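Local structure of FLAP structure-specific endonuclease (2IZO) at residues 220-225 with 249-254; 7-12 with 206-211; 18-23 with 69-74; 139-144 with 294-299. The protein cuts 5'-flap structures and acts as a 5'-3' exonuclease in DNA replication and repair, with magnesium as cofactor. All blocks are in the same frame, centred on the assembly; numbering follows the deposited sequence.

Contact 1 of 4, residues 220-225 with 249-254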
loop_
_atom_site.group_PDB
_atom_site.type_symbol
_atom_site.label_atom_id
_atom_site.label_comp_id
_atom_site.label_asym_id
_atom_site.label_seq_id
_atom_site.Cartn_x
_atom_site.Cartn_y
_atom_site.Cartn_z
ATOM N N ARG A 220 -21.411 37.530 -3.244
ATOM C CA ARG A 220 -20.511 37.512 -2.084
ATOM C C ARG A 220 -20.715 38.739 -1.194
ATOM O O ARG A 220 -20.748 38.611 0.032
ATOM C CB ARG A 220 -19.038 37.384 -2.496
ATOM C CG ARG A 220 -18.110 37.091 -1.310
ATOM C CD ARG A 220 -16.652 37.362 -1.635
ATOM N NE ARG A 220 -15.894 37.725 -0.436
ATOM C CZ ARG A 220 -14.592 38.007 -0.420
ATOM N NH1 ARG A 220 -13.875 37.961 -1.539
ATOM N NH2 ARG A 220 -14.001 38.336 0.724
ATOM N N GLU A 221 -20.857 39.914 -1.813
ATOM C CA GLU A 221 -21.153 41.157 -1.087
ATOM C C GLU A 221 -22.397 41.011 -0.208
ATOM O O GLU A 221 -22.427 41.492 0.927
ATOM C CB GLU A 221 -21.346 42.336 -2.053
ATOM C CG GLU A 221 -20.072 43.093 -2.417
ATOM C CD GLU A 221 -20.312 44.582 -2.677
ATOM O OE1 GLU A 221 -19.778 45.115 -3.680
ATOM O OE2 GLU A 221 -21.025 45.224 -1.872
ATOM N N GLN A 222 -23.409 40.335 -0.746
ATOM C CA GLN A 222 -24.679 40.136 -0.059
ATOM C C GLN A 222 -24.571 39.195 1.139
ATOM O O GLN A 222 -25.167 39.458 2.190
ATOM C CB GLN A 222 -25.741 39.630 -1.035
ATOM C CG GLN A 222 -26.325 40.714 -1.919
ATOM C CD GLN A 222 -27.545 40.243 -2.671
ATOM O OE1 GLN A 222 -28.651 40.734 -2.450
ATOM N NE2 GLN A 222 -27.356 39.277 -3.560
ATOM N N LEU A 223 -23.818 38.105 0.981
ATOM C CA LEU A 223 -23.600 37.160 2.077
ATOM C C LEU A 223 -22.852 37.820 3.231
ATOM O O LEU A 223 -23.127 37.531 4.394
ATOM C CB LEU A 223 -22.852 35.915 1.593
ATOM C CG LEU A 223 -22.724 34.717 2.540
ATOM C CD1 LEU A 223 -24.076 34.206 3.021
ATOM C CD2 LEU A 223 -21.970 33.612 1.847
ATOM N N ILE A 224 -21.915 38.707 2.905
ATOM C CA ILE A 224 -21.227 39.499 3.921
ATOM C C ILE A 224 -22.245 40.311 4.715
ATOM O O ILE A 224 -22.215 40.302 5.947
ATOM C CB ILE A 224 -20.115 40.407 3.318
ATOM C CG1 ILE A 224 -18.964 39.544 2.791
ATOM C CG2 ILE A 224 -19.586 41.397 4.360
ATOM C CD1 ILE A 224 -18.087 40.224 1.759
ATOM N N ASP A 225 -23.160 40.976 4.010
ATOM C CA ASP A 225 -24.199 41.782 4.655
ATOM C C ASP A 225 -25.131 40.938 5.513
ATOM O O ASP A 225 -25.571 41.380 6.577
ATOM C CB ASP A 225 -24.994 42.595 3.630
ATOM C CG ASP A 225 -24.319 43.911 3.279
ATOM O OD1 ASP A 225 -23.105 43.912 2.966
ATOM O OD2 ASP A 225 -25.004 44.951 3.303
ATOM N N LYS A 249 -33.757 36.812 3.802
ATOM C CA LYS A 249 -34.920 37.457 3.202
ATOM C C LYS A 249 -34.700 38.950 2.993
ATOM O O LYS A 249 -34.981 39.470 1.912
ATOM C CB LYS A 249 -36.168 37.234 4.060
ATOM C CG LYS A 249 -36.859 35.905 3.832
ATOM C CD LYS A 249 -37.972 35.696 4.851
ATOM C CE LYS A 249 -38.803 34.461 4.535
ATOM N NZ LYS A 249 -37.981 33.216 4.429
ATOM N N ILE A 250 -34.195 39.626 4.026
ATOM C CA ILE A 250 -33.995 41.078 3.988
ATOM C C ILE A 250 -33.073 41.484 2.839
ATOM O O ILE A 250 -33.433 42.334 2.015
ATOM C CB ILE A 250 -33.466 41.634 5.342
ATOM C CG1 ILE A 250 -34.534 41.493 6.434
ATOM C CG2 ILE A 250 -33.052 43.105 5.208
ATOM C CD1 ILE A 250 -34.024 41.719 7.851
ATOM N N ILE A 251 -31.900 40.854 2.778
ATOM C CA ILE A 251 -30.893 41.195 1.778
ATOM C C ILE A 251 -31.275 40.711 0.377
ATOM O O ILE A 251 -30.937 41.358 -0.617
ATOM C CB ILE A 251 -29.461 40.760 2.219
ATOM C CG1 ILE A 251 -28.664 41.966 2.728
ATOM C CG2 ILE A 251 -28.671 40.151 1.070
ATOM C CD1 ILE A 251 -29.222 42.646 3.953
ATOM N N LYS A 252 -32.005 39.601 0.299
ATOM C CA LYS A 252 -32.519 39.129 -0.987
ATOM C C LYS A 252 -33.491 40.144 -1.600
ATOM O O LYS A 252 -33.686 40.161 -2.814
ATOM C CB LYS A 252 -33.173 37.750 -0.851
ATOM C CG LYS A 252 -33.105 36.893 -2.116
ATOM C CD LYS A 252 -33.238 35.403 -1.796
ATOM C CE LYS A 252 -33.306 34.543 -3.059
ATOM N NZ LYS A 252 -34.648 34.545 -3.713
ATOM N N LYS A 253 -34.076 40.995 -0.755
ATOM C CA LYS A 253 -34.999 42.048 -1.196
ATOM C C LYS A 253 -34.337 43.426 -1.365
ATOM O O LYS A 253 -34.675 44.157 -2.295
ATOM C CB LYS A 253 -36.195 42.145 -0.247
ATOM C CG LYS A 253 -37.443 42.747 -0.880
ATOM C CD LYS A 253 -38.702 42.313 -0.146
ATOM C CE LYS A 253 -39.143 43.335 0.887
ATOM N NZ LYS A 253 -39.932 44.450 0.276
ATOM N N TYR A 254 -33.411 43.776 -0.472
ATOM C CA TYR A 254 -32.681 45.049 -0.567
ATOM C C TYR A 254 -31.150 44.864 -0.668
ATOM O O TYR A 254 -30.664 43.934 -1.317
ATOM C CB TYR A 254 -33.032 45.954 0.623
ATOM C CG TYR A 254 -34.513 46.110 0.895
ATOM C CD1 TYR A 254 -35.123 45.420 1.943
ATOM C CD2 TYR A 254 -35.303 46.956 0.114
ATOM C CE1 TYR A 254 -36.484 45.562 2.204
ATOM C CE2 TYR A 254 -36.666 47.104 0.366
ATOM C CZ TYR A 254 -37.247 46.405 1.411
ATOM O OH TYR A 254 -38.592 46.551 1.662
#
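Gln-222 and Asp-225, one helical turn apart, meet Ile-251 where helix 220-230 packs beside helix 244-253. The two helices and the loop between them are consistent with the helix-three-turn-helix motif of FEN1 nucleases, by which family members bind duplex DNA. The short axes lie 9.7 Å apart and run roughly antiparallel, at 143°. Along the first helix, Gln-222 comes first. Its CG stands beside the backbone N and anti to the carbonyl carbon (chi1 -78°), and the chain then runs out extended, sliding past Ile-251 in the opposite direction. The aliphatic part does the packing: CB of Gln-222 lies 3.6 Å from CG2 of Ile-251, and its CG is 3.8 Å from the same methyl. An alanine here would keep the CB contact but probably open a gap beside CG2 of Ile-251 where CG and the rest of the chain had lain. Leu-223 faces away, onto Ile-174 and Leu-175. Asp-225 follows, its CB 3.8 Å from CG1 of Ile-251; its carboxylate is held by a salt bridge to Arg-279. Ile-226 and Leu-229 of the same helix also touch Ile-251. In the second segment the chain tightens round one acceptor: Ile-250 O takes bonds from Lys-253 N at 3.1 Å and Tyr-254 N at 2.9 Å.

Contact 2 of 4, residues 7-12 with 206-211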
loop_
_atom_site.group_PDB
_atom_site.type_symbol
_atom_site.label_atom_id
_atom_site.label_comp_id
_atom_site.label_asym_id
_atom_site.label_seq_id
_atom_site.Cartn_x
_atom_site.Cartn_y
_atom_site.Cartn_z
ATOM N N VAL A 7 -27.555 23.730 2.317
ATOM C CA VAL A 7 -27.622 22.347 1.865
ATOM C C VAL A 7 -26.236 22.046 1.274
ATOM O O VAL A 7 -25.790 22.670 0.296
ATOM C CB VAL A 7 -28.790 22.050 0.881
ATOM C CG1 VAL A 7 -30.135 22.469 1.491
ATOM C CG2 VAL A 7 -28.566 22.715 -0.466
ATOM N N LYS A 8 -25.554 21.111 1.930
ATOM C CA LYS A 8 -24.161 20.781 1.672
ATOM C C LYS A 8 -24.018 19.276 1.685
ATOM O O LYS A 8 -24.738 18.588 2.410
ATOM C CB LYS A 8 -23.265 21.384 2.759
ATOM C CG LYS A 8 -23.959 21.676 4.104
ATOM C CD LYS A 8 -24.241 20.427 4.934
ATOM C CE LYS A 8 -25.455 20.620 5.836
ATOM N NZ LYS A 8 -25.734 19.429 6.689
ATOM N N ARG A 9 -23.092 18.766 0.884
ATOM C CA ARG A 9 -22.889 17.323 0.780
ATOM C C ARG A 9 -21.634 16.866 1.512
ATOM O O ARG A 9 -20.668 17.618 1.643
ATOM C CB ARG A 9 -22.876 16.863 -0.685
ATOM C CG ARG A 9 -22.621 17.958 -1.723
ATOM C CD ARG A 9 -21.144 18.260 -1.920
ATOM N NE ARG A 9 -20.391 17.064 -2.300
ATOM C CZ ARG A 9 -19.396 17.043 -3.182
ATOM N NH1 ARG A 9 -19.020 18.152 -3.809
ATOM N NH2 ARG A 9 -18.782 15.902 -3.446
ATOM N N GLU A 10 -21.666 15.635 2.008
ATOM C CA GLU A 10 -20.489 15.045 2.618
ATOM C C GLU A 10 -19.551 14.578 1.515
ATOM O O GLU A 10 -19.977 14.375 0.374
ATOM C CB GLU A 10 -20.868 13.884 3.547
ATOM C CG GLU A 10 -21.365 12.622 2.845
ATOM C CD GLU A 10 -21.694 11.500 3.817
ATOM O OE1 GLU A 10 -22.322 11.780 4.860
ATOM O OE2 GLU A 10 -21.332 10.337 3.531
ATOM N N LEU A 11 -18.273 14.431 1.846
ATOM C CA LEU A 11 -17.319 13.921 0.878
ATOM C C LEU A 11 -16.454 12.840 1.491
ATOM O O LEU A 11 -16.016 12.951 2.636
ATOM C CB LEU A 11 -16.472 15.045 0.262
ATOM C CG LEU A 11 -15.214 15.599 0.936
ATOM C CD1 LEU A 11 -14.342 16.284 -0.101
ATOM C CD2 LEU A 11 -15.551 16.551 2.065
ATOM N N SER A 12 -16.240 11.782 0.717
ATOM C CA SER A 12 -15.354 10.702 1.113
ATOM C C SER A 12 -13.919 11.195 1.027
ATOM O O SER A 12 -13.613 12.124 0.269
ATOM C CB SER A 12 -15.548 9.483 0.209
ATOM O OG SER A 12 -15.135 9.762 -1.120
ATOM N N LEU A 206 -18.454 19.069 2.918
ATOM C CA LEU A 206 -18.030 20.089 1.963
ATOM C C LEU A 206 -19.119 21.107 1.658
ATOM O O LEU A 206 -20.267 20.750 1.394
ATOM C CB LEU A 206 -17.528 19.449 0.665
ATOM C CG LEU A 206 -17.093 20.369 -0.484
ATOM C CD1 LEU A 206 -15.930 21.284 -0.088
ATOM C CD2 LEU A 206 -16.722 19.539 -1.699
ATOM N N ILE A 207 -18.725 22.375 1.702
ATOM C CA ILE A 207 -19.565 23.493 1.315
ATOM C C ILE A 207 -18.843 24.219 0.188
ATOM O O ILE A 207 -17.725 24.714 0.381
ATOM C CB ILE A 207 -19.784 24.457 2.506
ATOM C CG1 ILE A 207 -20.683 23.806 3.557
ATOM C CG2 ILE A 207 -20.388 25.784 2.043
ATOM C CD1 ILE A 207 -20.543 24.397 4.933
ATOM N N GLU A 208 -19.463 24.264 -0.990
ATOM C CA GLU A 208 -18.904 25.029 -2.103
ATOM C C GLU A 208 -19.583 26.391 -2.193
ATOM O O GLU A 208 -20.810 26.478 -2.282
ATOM C CB GLU A 208 -19.014 24.263 -3.428
ATOM C CG GLU A 208 -18.228 22.953 -3.459
ATOM C CD GLU A 208 -18.061 22.386 -4.861
ATOM O OE1 GLU A 208 -17.295 22.975 -5.659
ATOM O OE2 GLU A 208 -18.682 21.339 -5.158
ATOM N N THR A 209 -18.775 27.449 -2.151
ATOM C CA THR A 209 -19.284 28.818 -2.169
ATOM C C THR A 209 -20.059 29.085 -3.459
ATOM O O THR A 209 -21.172 29.606 -3.417
ATOM C CB THR A 209 -18.147 29.856 -1.975
ATOM O OG1 THR A 209 -17.395 29.530 -0.800
ATOM C CG2 THR A 209 -18.706 31.265 -1.820
ATOM N N GLU A 210 -19.475 28.697 -4.590
ATOM C CA GLU A 210 -20.113 28.838 -5.904
ATOM C C GLU A 210 -21.523 28.215 -5.958
ATOM O O GLU A 210 -22.442 28.786 -6.555
ATOM C CB GLU A 210 -19.209 28.277 -7.021
ATOM C CG GLU A 210 -18.633 26.858 -6.779
ATOM C CD GLU A 210 -17.318 26.831 -5.972
ATOM O OE1 GLU A 210 -16.611 25.797 -6.029
ATOM O OE2 GLU A 210 -16.982 27.823 -5.285
ATOM N N ILE A 211 -21.688 27.059 -5.317
ATOM C CA ILE A 211 -22.983 26.381 -5.256
ATOM C C ILE A 211 -23.909 27.036 -4.223
ATOM O O ILE A 211 -25.117 27.169 -4.457
ATOM C CB ILE A 211 -22.808 24.857 -5.008
ATOM C CG1 ILE A 211 -22.281 24.183 -6.284
ATOM C CG2 ILE A 211 -24.118 24.204 -4.538
ATOM C CD1 ILE A 211 -21.540 22.881 -6.053
#
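Arg-9 and Leu-206 bring two antiparallel backbones together through one sound bond, Leu-206 N to Arg-9 O at 2.9 Å and 160°, while the return bond from Arg-9 N to Leu-206 O is long, bent and weak. The side chains carry much of the contact. Arg-9 and Leu-206 lie side by side and point the same way. Bends at chi2 and chi3 curl the arginine back, and its guanidinium ends with one face over the leucine, NH1 lying 3.4 Å from CD2 of Leu-206. At the edge of the same guanidinium, near its plane, Glu-208 brings up its carboxylate: NH1 of Arg-9 and OE2 of Glu-208 form a salt bridge at a long 3.5 Å, the two planes turned 51° apart. One flat group thus has an apolar floor and an acidic neighbour at its rim. Leu-11 crosses Leu-206 obliquely, with its CD2 3.8 Å from CB of Leu-206; its backbone bonds with Pro-204. Lys-8 uses the root of its side chain instead, CB lying 3.6 Å from CG1 of Ile-207, before its amine leads off. The pairing joins the N-domain to the I-domain, adding strand 9-10 to the outer side of strand 205-208. On its other side that strand pairs with strand 180-183, where Ile-207 meets Leu-181. Ile-207 also rests on Ile-174 of helix 172-175, and Glu-208 is the N-cap residue of helix 209-216.

Contact 3 of 4, residues 18-23 with 69-74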
loop_
_atom_site.group_PDB
_atom_site.type_symbol
_atom_site.label_atom_id
_atom_site.label_comp_id
_atom_site.label_asym_id
_atom_site.label_seq_id
_atom_site.Cartn_x
_atom_site.Cartn_y
_atom_site.Cartn_z
ATOM N N GLY A 18 -4.948 13.687 -2.059
ATOM C CA GLY A 18 -4.038 14.478 -2.886
ATOM C C GLY A 18 -4.373 15.959 -2.920
ATOM O O GLY A 18 -4.107 16.637 -3.914
ATOM N N LYS A 19 -4.945 16.461 -1.827
ATOM C CA LYS A 19 -5.415 17.846 -1.768
ATOM C C LYS A 19 -4.839 18.643 -0.601
ATOM O O LYS A 19 -4.867 18.202 0.554
ATOM C CB LYS A 19 -6.945 17.894 -1.733
ATOM C CG LYS A 19 -7.597 17.203 -2.916
ATOM C CD LYS A 19 -9.050 17.579 -3.058
ATOM C CE LYS A 19 -9.567 17.278 -4.460
ATOM N NZ LYS A 19 -8.763 17.922 -5.536
ATOM N N ARG A 20 -4.313 19.821 -0.926
ATOM C CA ARG A 20 -3.832 20.768 0.074
ATOM C C ARG A 20 -5.018 21.457 0.739
ATOM O O ARG A 20 -5.934 21.935 0.063
ATOM C CB ARG A 20 -2.907 21.807 -0.564
ATOM C CG ARG A 20 -1.596 21.249 -1.076
ATOM C CD ARG A 20 -0.855 22.293 -1.895
ATOM N NE ARG A 20 0.513 21.887 -2.201
ATOM C CZ ARG A 20 1.530 21.975 -1.346
ATOM N NH1 ARG A 20 1.340 22.453 -0.120
ATOM N NH2 ARG A 20 2.743 21.581 -1.714
ATOM N N VAL A 21 -5.000 21.500 2.065
ATOM C CA VAL A 21 -6.111 22.067 2.820
ATOM C C VAL A 21 -5.626 23.142 3.795
ATOM O O VAL A 21 -4.705 22.916 4.579
ATOM C CB VAL A 21 -6.937 20.955 3.530
ATOM C CG1 VAL A 21 -7.853 21.535 4.577
ATOM C CG2 VAL A 21 -7.761 20.176 2.513
ATOM N N SER A 22 -6.251 24.313 3.716
ATOM C CA SER A 22 -5.953 25.439 4.596
ATOM C C SER A 22 -6.703 25.345 5.927
ATOM O O SER A 22 -7.763 25.953 6.105
ATOM C CB SER A 22 -6.300 26.753 3.896
ATOM O OG SER A 22 -5.223 27.208 3.104
ATOM N N ILE A 23 -6.140 24.582 6.859
ATOM C CA ILE A 23 -6.723 24.415 8.186
ATOM C C ILE A 23 -6.435 25.645 9.039
ATOM O O ILE A 23 -5.305 26.139 9.066
ATOM C CB ILE A 23 -6.162 23.158 8.892
ATOM C CG1 ILE A 23 -6.305 21.929 7.991
ATOM C CG2 ILE A 23 -6.861 22.932 10.242
ATOM C CD1 ILE A 23 -5.385 20.790 8.353
ATOM N N GLY A 69 -4.343 11.141 2.694
ATOM C CA GLY A 69 -3.885 11.804 1.471
ATOM C C GLY A 69 -4.004 13.318 1.464
ATOM O O GLY A 69 -3.621 13.974 0.488
ATOM N N VAL A 70 -4.539 13.873 2.547
ATOM C CA VAL A 70 -4.721 15.315 2.669
ATOM C C VAL A 70 -3.409 15.953 3.109
ATOM O O VAL A 70 -2.838 15.561 4.126
ATOM C CB VAL A 70 -5.826 15.668 3.699
ATOM C CG1 VAL A 70 -6.027 17.177 3.784
ATOM C CG2 VAL A 70 -7.135 14.969 3.362
ATOM N N ILE A 71 -2.926 16.924 2.340
ATOM C CA ILE A 71 -1.779 17.717 2.769
ATOM C C ILE A 71 -2.289 18.889 3.608
ATOM O O ILE A 71 -2.995 19.764 3.100
ATOM C CB ILE A 71 -0.903 18.203 1.591
ATOM C CG1 ILE A 71 -0.330 17.004 0.826
ATOM C CG2 ILE A 71 0.221 19.116 2.102
ATOM C CD1 ILE A 71 0.502 17.372 -0.400
ATOM N N PRO A 72 -1.947 18.896 4.906
ATOM C CA PRO A 72 -2.471 19.886 5.830
ATOM C C PRO A 72 -1.599 21.134 5.933
ATOM O O PRO A 72 -0.378 21.040 6.064
ATOM C CB PRO A 72 -2.486 19.134 7.164
ATOM C CG PRO A 72 -1.505 17.993 7.006
ATOM C CD PRO A 72 -1.038 17.954 5.582
ATOM N N ILE A 73 -2.235 22.296 5.859
ATOM C CA ILE A 73 -1.558 23.558 6.117
ATOM C C ILE A 73 -2.270 24.242 7.277
ATOM O O ILE A 73 -3.446 24.604 7.174
ATOM C CB ILE A 73 -1.546 24.475 4.876
ATOM C CG1 ILE A 73 -0.817 23.796 3.716
ATOM C CG2 ILE A 73 -0.898 25.814 5.207
ATOM C CD1 ILE A 73 -1.229 24.302 2.346
ATOM N N TYR A 74 -1.558 24.389 8.388
ATOM C CA TYR A 74 -2.083 25.084 9.547
ATOM C C TYR A 74 -1.772 26.571 9.437
ATOM O O TYR A 74 -0.637 26.957 9.148
ATOM C CB TYR A 74 -1.495 24.502 10.830
ATOM C CG TYR A 74 -2.050 23.149 11.211
ATOM C CD1 TYR A 74 -3.090 23.038 12.131
ATOM C CD2 TYR A 74 -1.530 21.977 10.664
ATOM C CE1 TYR A 74 -3.607 21.797 12.495
ATOM C CE2 TYR A 74 -2.038 20.727 11.022
ATOM C CZ TYR A 74 -3.078 20.647 11.939
ATOM O OH TYR A 74 -3.589 19.419 12.302
#
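Val-21 and Ile-23 lie beside Val-70, Pro-72 and Tyr-74 in two neighbouring parallel strands of the PIN-like nuclease core, linked by a helical beta-alpha-beta crossover. The first strand runs on into Asp-24, predicted to bind magnesium. The short strand axes are 4.7 Å apart and twisted by 27°. Pairing starts at two glycines, with Gly-18 N bonded to Gly-69 O; Gly-69 closes helix 53-68 in a Schellman motif. The strands then exchange bonds in the parallel manner, including Val-21 N to Ile-71 O at 2.8 Å and Ile-73 N to Val-21 O at 2.9 Å. On one face of the sheet, Arg-20 runs alongside Ile-71: CG of Arg-20 lies 4.1 Å from Ile-71 CB, the extended chain carries on to the guanidinium, and Ile-73 CD1 sits at its edge. Ser-22 shares this face, its OG bonded to Ser-163. The other face carries a row of apolar contacts, with Val-21 CG2 3.7 Å from Val-70 CG1. Here Ile-23 CD1 comes 3.5 Å from Pro-72 CB, and Tyr-74 OH is held by Thr-62. An alanine in place of Ile-23 would probably leave a gap over Pro-72 CB and take away the CD1 and CG2 contacts with the Tyr-74 ring. CD1 of Ile-23 lies 4.2 Å above the Tyr-74 ring plane, offset toward the rim.

Contact 4 of 4, residues 139-144 with 294-299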
loop_
_atom_site.group_PDB
_atom_site.type_symbol
_atom_site.label_atom_id
_atom_site.label_comp_id
_atom_site.label_asym_id
_atom_site.label_seq_id
_atom_site.Cartn_x
_atom_site.Cartn_y
_atom_site.Cartn_z
ATOM N N MET A 139 7.661 18.408 12.676
ATOM C CA MET A 139 6.967 17.370 11.918
ATOM C C MET A 139 7.174 17.574 10.420
ATOM O O MET A 139 7.034 16.635 9.635
ATOM C CB MET A 139 5.470 17.382 12.235
ATOM C CG MET A 139 5.109 16.874 13.617
ATOM S SD MET A 139 3.344 17.013 13.937
ATOM C CE MET A 139 2.726 15.517 13.168
ATOM N N GLY A 140 7.495 18.808 10.037
ATOM C CA GLY A 140 7.732 19.164 8.638
ATOM C C GLY A 140 6.519 19.759 7.947
ATOM O O GLY A 140 6.630 20.301 6.846
ATOM N N ILE A 141 5.366 19.660 8.602
ATOM C CA ILE A 141 4.087 20.106 8.048
ATOM C C ILE A 141 4.014 21.639 7.934
ATOM O O ILE A 141 4.213 22.339 8.930
ATOM C CB ILE A 141 2.912 19.518 8.870
ATOM C CG1 ILE A 141 2.770 18.026 8.565
ATOM C CG2 ILE A 141 1.605 20.228 8.566
ATOM C CD1 ILE A 141 2.586 17.171 9.785
ATOM N N PRO A 142 3.737 22.153 6.715
ATOM C CA PRO A 142 3.743 23.581 6.363
ATOM C C PRO A 142 2.995 24.504 7.323
ATOM O O PRO A 142 1.927 24.156 7.825
ATOM C CB PRO A 142 3.091 23.611 4.971
ATOM C CG PRO A 142 2.562 22.237 4.735
ATOM C CD PRO A 142 3.403 21.325 5.546
ATOM N N ILE A 143 3.572 25.681 7.550
ATOM C CA ILE A 143 3.089 26.649 8.536
ATOM C C ILE A 143 3.009 28.043 7.900
ATOM O O ILE A 143 3.964 28.498 7.263
ATOM C CB ILE A 143 4.007 26.650 9.806
ATOM C CG1 ILE A 143 3.586 27.733 10.810
ATOM C CG2 ILE A 143 5.504 26.757 9.419
ATOM C CD1 ILE A 143 4.502 27.857 12.024
ATOM N N VAL A 144 1.865 28.706 8.062
ATOM C CA VAL A 144 1.657 30.039 7.488
ATOM C C VAL A 144 1.170 31.030 8.545
ATOM O O VAL A 144 0.131 30.814 9.179
ATOM C CB VAL A 144 0.665 30.015 6.285
ATOM C CG1 VAL A 144 0.590 31.385 5.605
ATOM C CG2 VAL A 144 1.073 28.969 5.273
ATOM N N LEU A 294 4.672 26.110 0.094
ATOM C CA LEU A 294 4.091 25.419 1.248
ATOM C C LEU A 294 4.249 23.910 1.079
ATOM O O LEU A 294 3.312 23.227 0.670
ATOM C CB LEU A 294 2.605 25.780 1.402
ATOM C CG LEU A 294 2.166 27.241 1.250
ATOM C CD1 LEU A 294 0.655 27.338 1.085
ATOM C CD2 LEU A 294 2.629 28.080 2.425
ATOM N N ASP A 295 5.431 23.391 1.403
ATOM C CA ASP A 295 5.768 22.014 1.053
ATOM C C ASP A 295 6.145 21.130 2.250
ATOM O O ASP A 295 6.720 21.608 3.234
ATOM C CB ASP A 295 6.886 22.012 0.010
ATOM C CG ASP A 295 6.499 21.273 -1.255
ATOM O OD1 ASP A 295 5.840 20.216 -1.155
ATOM O OD2 ASP A 295 6.853 21.755 -2.353
ATOM N N LEU A 296 5.823 19.839 2.144
ATOM C CA LEU A 296 6.103 18.863 3.202
ATOM C C LEU A 296 7.593 18.544 3.321
ATOM O O LEU A 296 8.222 18.087 2.364
ATOM C CB LEU A 296 5.308 17.570 2.978
ATOM C CG LEU A 296 3.812 17.538 3.311
ATOM C CD1 LEU A 296 3.173 16.276 2.743
ATOM C CD2 LEU A 296 3.561 17.639 4.817
ATOM N N ASN A 297 8.144 18.788 4.505
ATOM C CA ASN A 297 9.544 18.495 4.790
ATOM C C ASN A 297 9.711 17.201 5.586
ATOM O O ASN A 297 8.726 16.553 5.944
ATOM C CB ASN A 297 10.196 19.677 5.520
ATOM C CG ASN A 297 10.383 20.893 4.621
ATOM O OD1 ASN A 297 9.673 21.071 3.630
ATOM N ND2 ASN A 297 11.344 21.739 4.969
ATOM N N GLU A 298 10.961 16.826 5.843
ATOM C CA GLU A 298 11.277 15.633 6.625
ATOM C C GLU A 298 11.133 15.874 8.128
ATOM O O GLU A 298 11.749 16.796 8.673
ATOM C CB GLU A 298 12.692 15.143 6.312
ATOM C CG GLU A 298 12.756 14.068 5.249
ATOM C CD GLU A 298 14.126 13.432 5.164
ATOM O OE1 GLU A 298 15.065 14.107 4.694
ATOM O OE2 GLU A 298 14.265 12.258 5.567
ATOM N N PRO A 299 10.316 15.043 8.804
ATOM C CA PRO A 299 10.161 15.148 10.256
ATOM C C PRO A 299 11.353 14.558 11.010
ATOM O O PRO A 299 11.618 13.358 10.901
ATOM C CB PRO A 299 8.892 14.336 10.535
ATOM C CG PRO A 299 8.799 13.359 9.418
ATOM C CD PRO A 299 9.482 13.969 8.227
#
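Gly-140 and Asn-297 supply the backbone bond across this contact, from Asn-297 N to Gly-140 O at 3.2 Å. The N-H points almost straight at the oxygen, 170°, but comes from above the carbonyl plane. Gly-140 follows helix 126-139 with a positive phi of 96°; at these backbone angles a CB would be jammed against the carbonyl of Met-139 and would point toward the 294-299 loop, so the close approach probably depends on glycine. Beside the bond the contact is apolar. Leu-296 has its CG beside the backbone N (chi1 -76°), and its CD2 serves two partners, 3.8 Å from Pro-142 CD and 3.9 Å from Ile-141 CG1. Further along, Pro-142 CB faces Leu-294 CB at 4.2 Å. The leucine then reaches Val-144, which it crosses at about a right angle, with CD2 of Leu-294 3.4 Å from CG2 of Val-144. At the other end the ring of Pro-299 lies against the carbonyl of Met-139. In the next shell Asp-295 turns outward to a salt bridge with Lys-334, tying the loop to helix 316-337, and Pro-299 packs on Leu-326 and Ile-330 of the same helix. Ile-141 and Leu-296 both touch Leu-66 of helix 53-68. The loop thus runs past the turn from helix 126-139 into edge strand 143-145, whose Val-144 pairs with strand 70-76 and packs on Leu-157 of helix 150-159.

In the fold
Contacts 2, 3 and 4 are spread across one sheet: 2 and 4 sit toward its two edges with centres 28 Å apart, and contact 3 lies between them, its centre 11 Å from that of contact 4 and 17 Å from that of contact 2. Contacts 3 and 4 touch, Tyr-74 O probably accepting a bond from Val-144 N at 3.2 Å, and Pro-72 O packs against Ile-141. Contact 1 lies away from the annotated sites; it follows contact 2 through successive helices 209-216 and 220-230, centres 21 Å apart without touching. The side chains of Ile-23 and Val-144 are about 11 and 13 Å from a bound magnesium ion, and that of Ile-207 about 12 Å from the zinc ion.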